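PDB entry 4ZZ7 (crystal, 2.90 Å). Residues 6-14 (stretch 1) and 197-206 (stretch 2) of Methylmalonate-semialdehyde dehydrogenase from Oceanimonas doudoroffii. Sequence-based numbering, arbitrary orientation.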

ATOM      1  N   THR A   6     -22.579  33.976 -27.143  1.00 48.24           N
ATOM      2  CA  THR A   6     -22.346  34.140 -25.692  1.00 44.21           C
ATOM      3  C   THR A   6     -22.150  32.791 -24.980  1.00 38.09           C
ATOM      4  O   THR A   6     -23.003  31.915 -25.035  1.00 37.29           O
ATOM      5  CB  THR A   6     -23.467  34.954 -25.020  1.00 47.28           C
ATOM      6  OG1 THR A   6     -23.617  36.190 -25.716  1.00 52.87           O
ATOM      7  CG2 THR A   6     -23.137  35.290 -23.567  1.00 47.48           C
ATOM      8  N   ILE A   7     -21.012  32.651 -24.304  1.00 33.68           N
ATOM      9  CA  ILE A   7     -20.630  31.411 -23.612  1.00 30.24           C
ATOM     10  C   ILE A   7     -21.285  31.308 -22.233  1.00 27.88           C
ATOM     11  O   ILE A   7     -21.174  32.215 -21.381  1.00 29.32           O
ATOM     12  CB  ILE A   7     -19.103  31.317 -23.425  1.00 28.30           C
ATOM     13  CG1 ILE A   7     -18.403  31.346 -24.785  1.00 27.91           C
ATOM     14  CG2 ILE A   7     -18.739  30.047 -22.658  1.00 27.88           C
ATOM     15  CD1 ILE A   7     -16.935  31.681 -24.697  1.00 27.57           C
ATOM     16  N   GLY A   8     -21.933  30.186 -21.994  1.00 24.36           N
ATOM     17  CA  GLY A   8     -22.747  30.059 -20.805  1.00 24.00           C
ATOM     18  C   GLY A   8     -22.120  29.221 -19.714  1.00 22.64           C
ATOM     19  O   GLY A   8     -20.916  29.235 -19.508  1.00 20.13           O
ATOM     20  N   HIS A   9     -22.988  28.484 -19.035  1.00 22.84           N
ATOM     21  CA  HIS A   9     -22.652  27.695 -17.879  1.00 23.62           C
ATOM     22  C   HIS A   9     -23.351  26.362 -17.989  1.00 24.09           C
ATOM     23  O   HIS A   9     -24.438  26.271 -18.526  1.00 25.62           O
ATOM     24  CB  HIS A   9     -23.153  28.363 -16.608  1.00 24.21           C
ATOM     25  CG  HIS A   9     -22.877  29.825 -16.532  1.00 25.04           C
ATOM     26  ND1 HIS A   9     -21.605  30.340 -16.570  1.00 25.31           N
ATOM     27  CD2 HIS A   9     -23.709  30.886 -16.397  1.00 26.19           C
ATOM     28  CE1 HIS A   9     -21.656  31.656 -16.473  1.00 26.24           C
ATOM     29  NE2 HIS A   9     -22.923  32.014 -16.367  1.00 27.07           N
ATOM     30  N   LEU A  10     -22.727  25.330 -17.449  1.00 24.52           N
ATOM     31  CA  LEU A  10     -23.297  24.001 -17.403  1.00 24.15           C
ATOM     32  C   LEU A  10     -23.802  23.778 -15.992  1.00 23.22           C
ATOM     33  O   LEU A  10     -23.008  23.616 -15.062  1.00 22.10           O
ATOM     34  CB  LEU A  10     -22.219  22.981 -17.763  1.00 25.26           C
ATOM     35  CG  LEU A  10     -22.587  21.501 -17.721  1.00 26.25           C
ATOM     36  CD1 LEU A  10     -23.783  21.202 -18.605  1.00 25.94           C
ATOM     37  CD2 LEU A  10     -21.378  20.684 -18.162  1.00 27.48           C
ATOM     38  N   ILE A  11     -25.119  23.795 -15.830  1.00 22.45           N
ATOM     39  CA  ILE A  11     -25.728  23.555 -14.525  1.00 23.54           C
ATOM     40  C   ILE A  11     -26.861  22.546 -14.610  1.00 24.46           C
ATOM     41  O   ILE A  11     -27.883  22.796 -15.231  1.00 24.43           O
ATOM     42  CB  ILE A  11     -26.276  24.846 -13.898  1.00 24.27           C
ATOM     43  CG1 ILE A  11     -25.146  25.863 -13.722  1.00 25.37           C
ATOM     44  CG2 ILE A  11     -26.932  24.543 -12.557  1.00 24.17           C
ATOM     45  CD1 ILE A  11     -25.571  27.201 -13.146  1.00 25.94           C
ATOM     46  N   ASN A  12     -26.682  21.423 -13.929  1.00 26.65           N
ATOM     47  CA  ASN A  12     -27.614  20.301 -13.983  1.00 28.30           C
ATOM     48  C   ASN A  12     -27.855  19.824 -15.426  1.00 30.30           C
ATOM     49  O   ASN A  12     -28.986  19.626 -15.851  1.00 27.95           O
ATOM     50  CB  ASN A  12     -28.917  20.654 -13.261  1.00 28.24           C
ATOM     51  CG  ASN A  12     -29.575  19.445 -12.598  1.00 28.51           C
ATOM     52  OD1 ASN A  12     -29.034  18.857 -11.664  1.00 30.64           O
ATOM     53  ND2 ASN A  12     -30.751  19.094 -13.053  1.00 28.46           N
ATOM     54  N   GLY A  13     -26.758  19.652 -16.165  1.00 34.33           N
ATOM     55  CA  GLY A  13     -26.783  19.037 -17.499  1.00 37.43           C
ATOM     56  C   GLY A  13     -27.389  19.904 -18.587  1.00 39.81           C
ATOM     57  O   GLY A  13     -27.877  19.394 -19.605  1.00 40.74           O
ATOM     58  N   GLN A  14     -27.361  21.215 -18.380  1.00 41.46           N
ATOM     59  CA  GLN A  14     -27.974  22.125 -19.311  1.00 44.17           C
ATOM     60  C   GLN A  14     -27.237  23.422 -19.373  1.00 42.34           C
ATOM     61  O   GLN A  14     -26.778  23.917 -18.350  1.00 41.24           O
ATOM     62  CB  GLN A  14     -29.403  22.377 -18.894  1.00 50.42           C
ATOM     63  CG  GLN A  14     -30.298  21.178 -19.142  1.00 56.74           C
ATOM     64  CD  GLN A  14     -31.747  21.531 -19.051  1.00 66.24           C
ATOM     65  OE1 GLN A  14     -32.101  22.665 -18.713  1.00 75.81           O
ATOM     66  NE2 GLN A  14     -32.609  20.565 -19.353  1.00 74.12           N
ATOM     67  N   PRO A 197     -24.604  11.334 -14.458  1.00 18.44           N
ATOM     68  CA  PRO A 197     -25.861  11.961 -14.089  1.00 18.74           C
ATOM     69  C   PRO A 197     -25.773  13.479 -13.965  1.00 19.61           C
ATOM     70  O   PRO A 197     -24.749  14.037 -13.501  1.00 19.04           O
ATOM     71  CB  PRO A 197     -26.199  11.333 -12.737  1.00 18.52           C
ATOM     72  CG  PRO A 197     -25.445  10.064 -12.716  1.00 18.55           C
ATOM     73  CD  PRO A 197     -24.197  10.315 -13.488  1.00 18.43           C
ATOM     74  N   ASP A 198     -26.867  14.120 -14.383  1.00 20.75           N
ATOM     75  CA  ASP A 198     -27.001  15.575 -14.370  1.00 20.98           C
ATOM     76  C   ASP A 198     -26.743  16.082 -12.983  1.00 20.86           C
ATOM     77  O   ASP A 198     -27.221  15.495 -12.021  1.00 22.08           O
ATOM     78  CB  ASP A 198     -28.401  16.008 -14.793  1.00 20.93           C
ATOM     79  CG  ASP A 198     -28.695  15.670 -16.220  1.00 21.87           C
ATOM     80  OD1 ASP A 198     -27.735  15.233 -16.935  1.00 23.64           O
ATOM     81  OD2 ASP A 198     -29.880  15.826 -16.610  1.00 20.86           O
ATOM     82  N   GLY A 199     -25.938  17.135 -12.892  1.00 20.37           N
ATOM     83  CA  GLY A 199     -25.717  17.829 -11.645  1.00 19.91           C
ATOM     84  C   GLY A 199     -24.431  17.449 -10.973  1.00 19.38           C
ATOM     85  O   GLY A 199     -23.907  18.237 -10.188  1.00 19.30           O
ATOM     86  N   VAL A 200     -23.920  16.259 -11.279  1.00 19.12           N
ATOM     87  CA  VAL A 200     -22.690  15.761 -10.645  1.00 18.89           C
ATOM     88  C   VAL A 200     -21.494  16.596 -11.065  1.00 18.15           C
ATOM     89  O   VAL A 200     -20.604  16.823 -10.262  1.00 17.82           O
ATOM     90  CB  VAL A 200     -22.418  14.268 -10.980  1.00 19.48           C
ATOM     91  CG1 VAL A 200     -21.081  13.801 -10.409  1.00 19.53           C
ATOM     92  CG2 VAL A 200     -23.542  13.380 -10.453  1.00 19.49           C
ATOM     93  N   MET A 201     -21.467  17.022 -12.328  1.00 17.82           N
ATOM     94  CA  MET A 201     -20.464  17.969 -12.797  1.00 17.22           C
ATOM     95  C   MET A 201     -21.153  19.277 -13.199  1.00 17.74           C
ATOM     96  O   MET A 201     -22.194  19.279 -13.842  1.00 17.24           O
ATOM     97  CB  MET A 201     -19.710  17.380 -13.979  1.00 16.63           C
ATOM     98  CG  MET A 201     -18.723  18.316 -14.638  1.00 16.01           C
ATOM     99  SD  MET A 201     -17.528  18.813 -13.427  1.00 14.98           S
ATOM    100  CE  MET A 201     -16.309  19.594 -14.476  1.00 15.78           C
ATOM    101  N   ASN A 202     -20.549  20.388 -12.812  1.00 18.38           N
ATOM    102  CA  ASN A 202     -21.052  21.709 -13.160  1.00 19.01           C
ATOM    103  C   ASN A 202     -19.885  22.622 -13.549  1.00 19.63           C
ATOM    104  O   ASN A 202     -18.792  22.504 -12.994  1.00 20.61           O
ATOM    105  CB  ASN A 202     -21.802  22.299 -11.978  1.00 19.26           C
ATOM    106  CG  ASN A 202     -23.013  21.474 -11.585  1.00 19.38           C
ATOM    107  OD1 ASN A 202     -24.011  21.511 -12.265  1.00 20.58           O
ATOM    108  ND2 ASN A 202     -22.932  20.743 -10.480  1.00 19.15           N
ATOM    109  N   VAL A 203     -20.112  23.503 -14.520  1.00 19.48           N
ATOM    110  CA  VAL A 203     -19.116  24.503 -14.912  1.00 19.48           C
ATOM    111  C   VAL A 203     -19.767  25.856 -14.755  1.00 19.75           C
ATOM    112  O   VAL A 203     -20.823  26.113 -15.297  1.00 20.80           O
ATOM    113  CB  VAL A 203     -18.601  24.333 -16.364  1.00 18.80           C
ATOM    114  CG1 VAL A 203     -17.535  25.383 -16.680  1.00 18.25           C
ATOM    115  CG2 VAL A 203     -18.026  22.947 -16.548  1.00 19.04           C
ATOM    116  N   VAL A 204     -19.137  26.735 -14.015  1.00 20.35           N
ATOM    117  CA  VAL A 204     -19.745  28.022 -13.740  1.00 20.89           C
ATOM    118  C   VAL A 204     -18.673  29.075 -14.022  1.00 22.23           C
ATOM    119  O   VAL A 204     -17.676  29.177 -13.321  1.00 23.01           O
ATOM    120  CB  VAL A 204     -20.360  28.002 -12.322  1.00 20.09           C
ATOM    121  CG1 VAL A 204     -19.401  28.503 -11.258  1.00 19.61           C
ATOM    122  CG2 VAL A 204     -21.677  28.741 -12.300  1.00 20.30           C
ATOM    123  N   ASN A 205     -18.815  29.760 -15.149  1.00 24.30           N
ATOM    124  CA  ASN A 205     -17.859  30.809 -15.573  1.00 24.93           C
ATOM    125  C   ASN A 205     -18.020  32.124 -14.824  1.00 24.96           C
ATOM    126  O   ASN A 205     -19.138  32.520 -14.466  1.00 25.53           O
ATOM    127  CB  ASN A 205     -17.987  31.065 -17.064  1.00 24.30           C
ATOM    128  CG  ASN A 205     -17.319  30.010 -17.863  1.00 25.07           C
ATOM    129  OD1 ASN A 205     -16.103  29.893 -17.803  1.00 28.03           O
ATOM    130  ND2 ASN A 205     -18.087  29.231 -18.614  1.00 25.64           N
ATOM    131  N   GLY A 206     -16.907  32.810 -14.606  1.00 24.02           N
ATOM    132  CA  GLY A 206     -16.966  34.047 -13.875  1.00 24.18           C
ATOM    133  C   GLY A 206     -15.605  34.567 -13.481  1.00 25.94           C
ATOM    134  O   GLY A 206     -14.561  34.184 -14.034  1.00 25.81           O
TER
HETATM  135  O   HOH W   1     -24.712  18.781 -15.071  1.00 15.35           O

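The two stretches belong to one chain but lie at least 185 residues apart in sequence wherever they touch. They run antiparallel. The CA atoms of His9, Leu10 and Ile11 are nearest those of Val204, Val203 and Asn202 in turn, and the Leu10 and Val203 CA atoms are 4.9 Å apart.

Leu10 and Val203 form a single antiparallel bridge with both backbone hydrogen bonds made. Leu10 N donates to Val203 O at 3.0 Å, and Val203 N donates to Leu10 O at 2.9 Å. Leu10 O also receives a CA-H...O contact from Asn202 CA at 3.3 Å. The backbone pairing goes no further. Beyond the bridge, side chains and a water take over from direct backbone hydrogen bonds.

Stretch 2 enters the contact through a type II turn from Pro197 to Val200, closed by Val200 N to Pro197 O at 3.2 Å. Gly199 is the third residue of this turn, with phi near 100°. A CB there would be jammed against the carbonyl O of Asp198 and would also clash with Asn12 OD1. In stretch 1, the chain bends back on itself where Ile11 N donates to Gln14 O at 3.0 Å. Asn12 and Gly13 lie within that bend, both with positive phi. A CB on Gly13 would point toward stretch 2 and come 2.5 Å from Asp198 OD1, a clash.

The two bends meet. The CA atoms of Asn12 and Gly199 are 3.9 Å apart. Gly13 N and Gly199 N are both donors and do not bond to each other. Water 1 accepts from each, weakly from Gly13 N at 2.5 Å and from Gly199 N at 3.0 Å. The same water donates to Met201 O at 2.8 Å, so it links the two bends to the start of the strand.

Three side chains of stretch 1 or 2 extend the bridge by bonding to backbone atoms across the contact. On the Ile11 side, Asn202 OD1 accepts from Asn12 N at 3.1 Å, with a nearly straight angle of 169°. The amide of Asn202 also holds its own stretch, since Asn202 ND2 makes a weak bond to Gly199 O at 2.7 Å. On the other side of the bridge, Asn205 ND2 donates to Gly8 O at 3.0 Å. His9 ND1 accepts from Asn205 N at 3.2 Å, which shows that this ring nitrogen carries no proton in that bond. His9 NE2 is hydrogen-bonded elsewhere in the structure. Asn205 therefore uses both its backbone and its side chain to fasten stretch 1.

Apolar contacts are few. Leu10 CB packs on Val203 CB at 4.1 Å, beside the backbone bridge. Ile11 CD1 reaches Val204 CG2 at 4.3 Å, although the CA-to-CB bond of Ile11 points away from stretch 2. The contact buries 549 Å², counting both sides. Five direct hydrogen bonds cross it, two of them between backbone atoms of Leu10 and Val203.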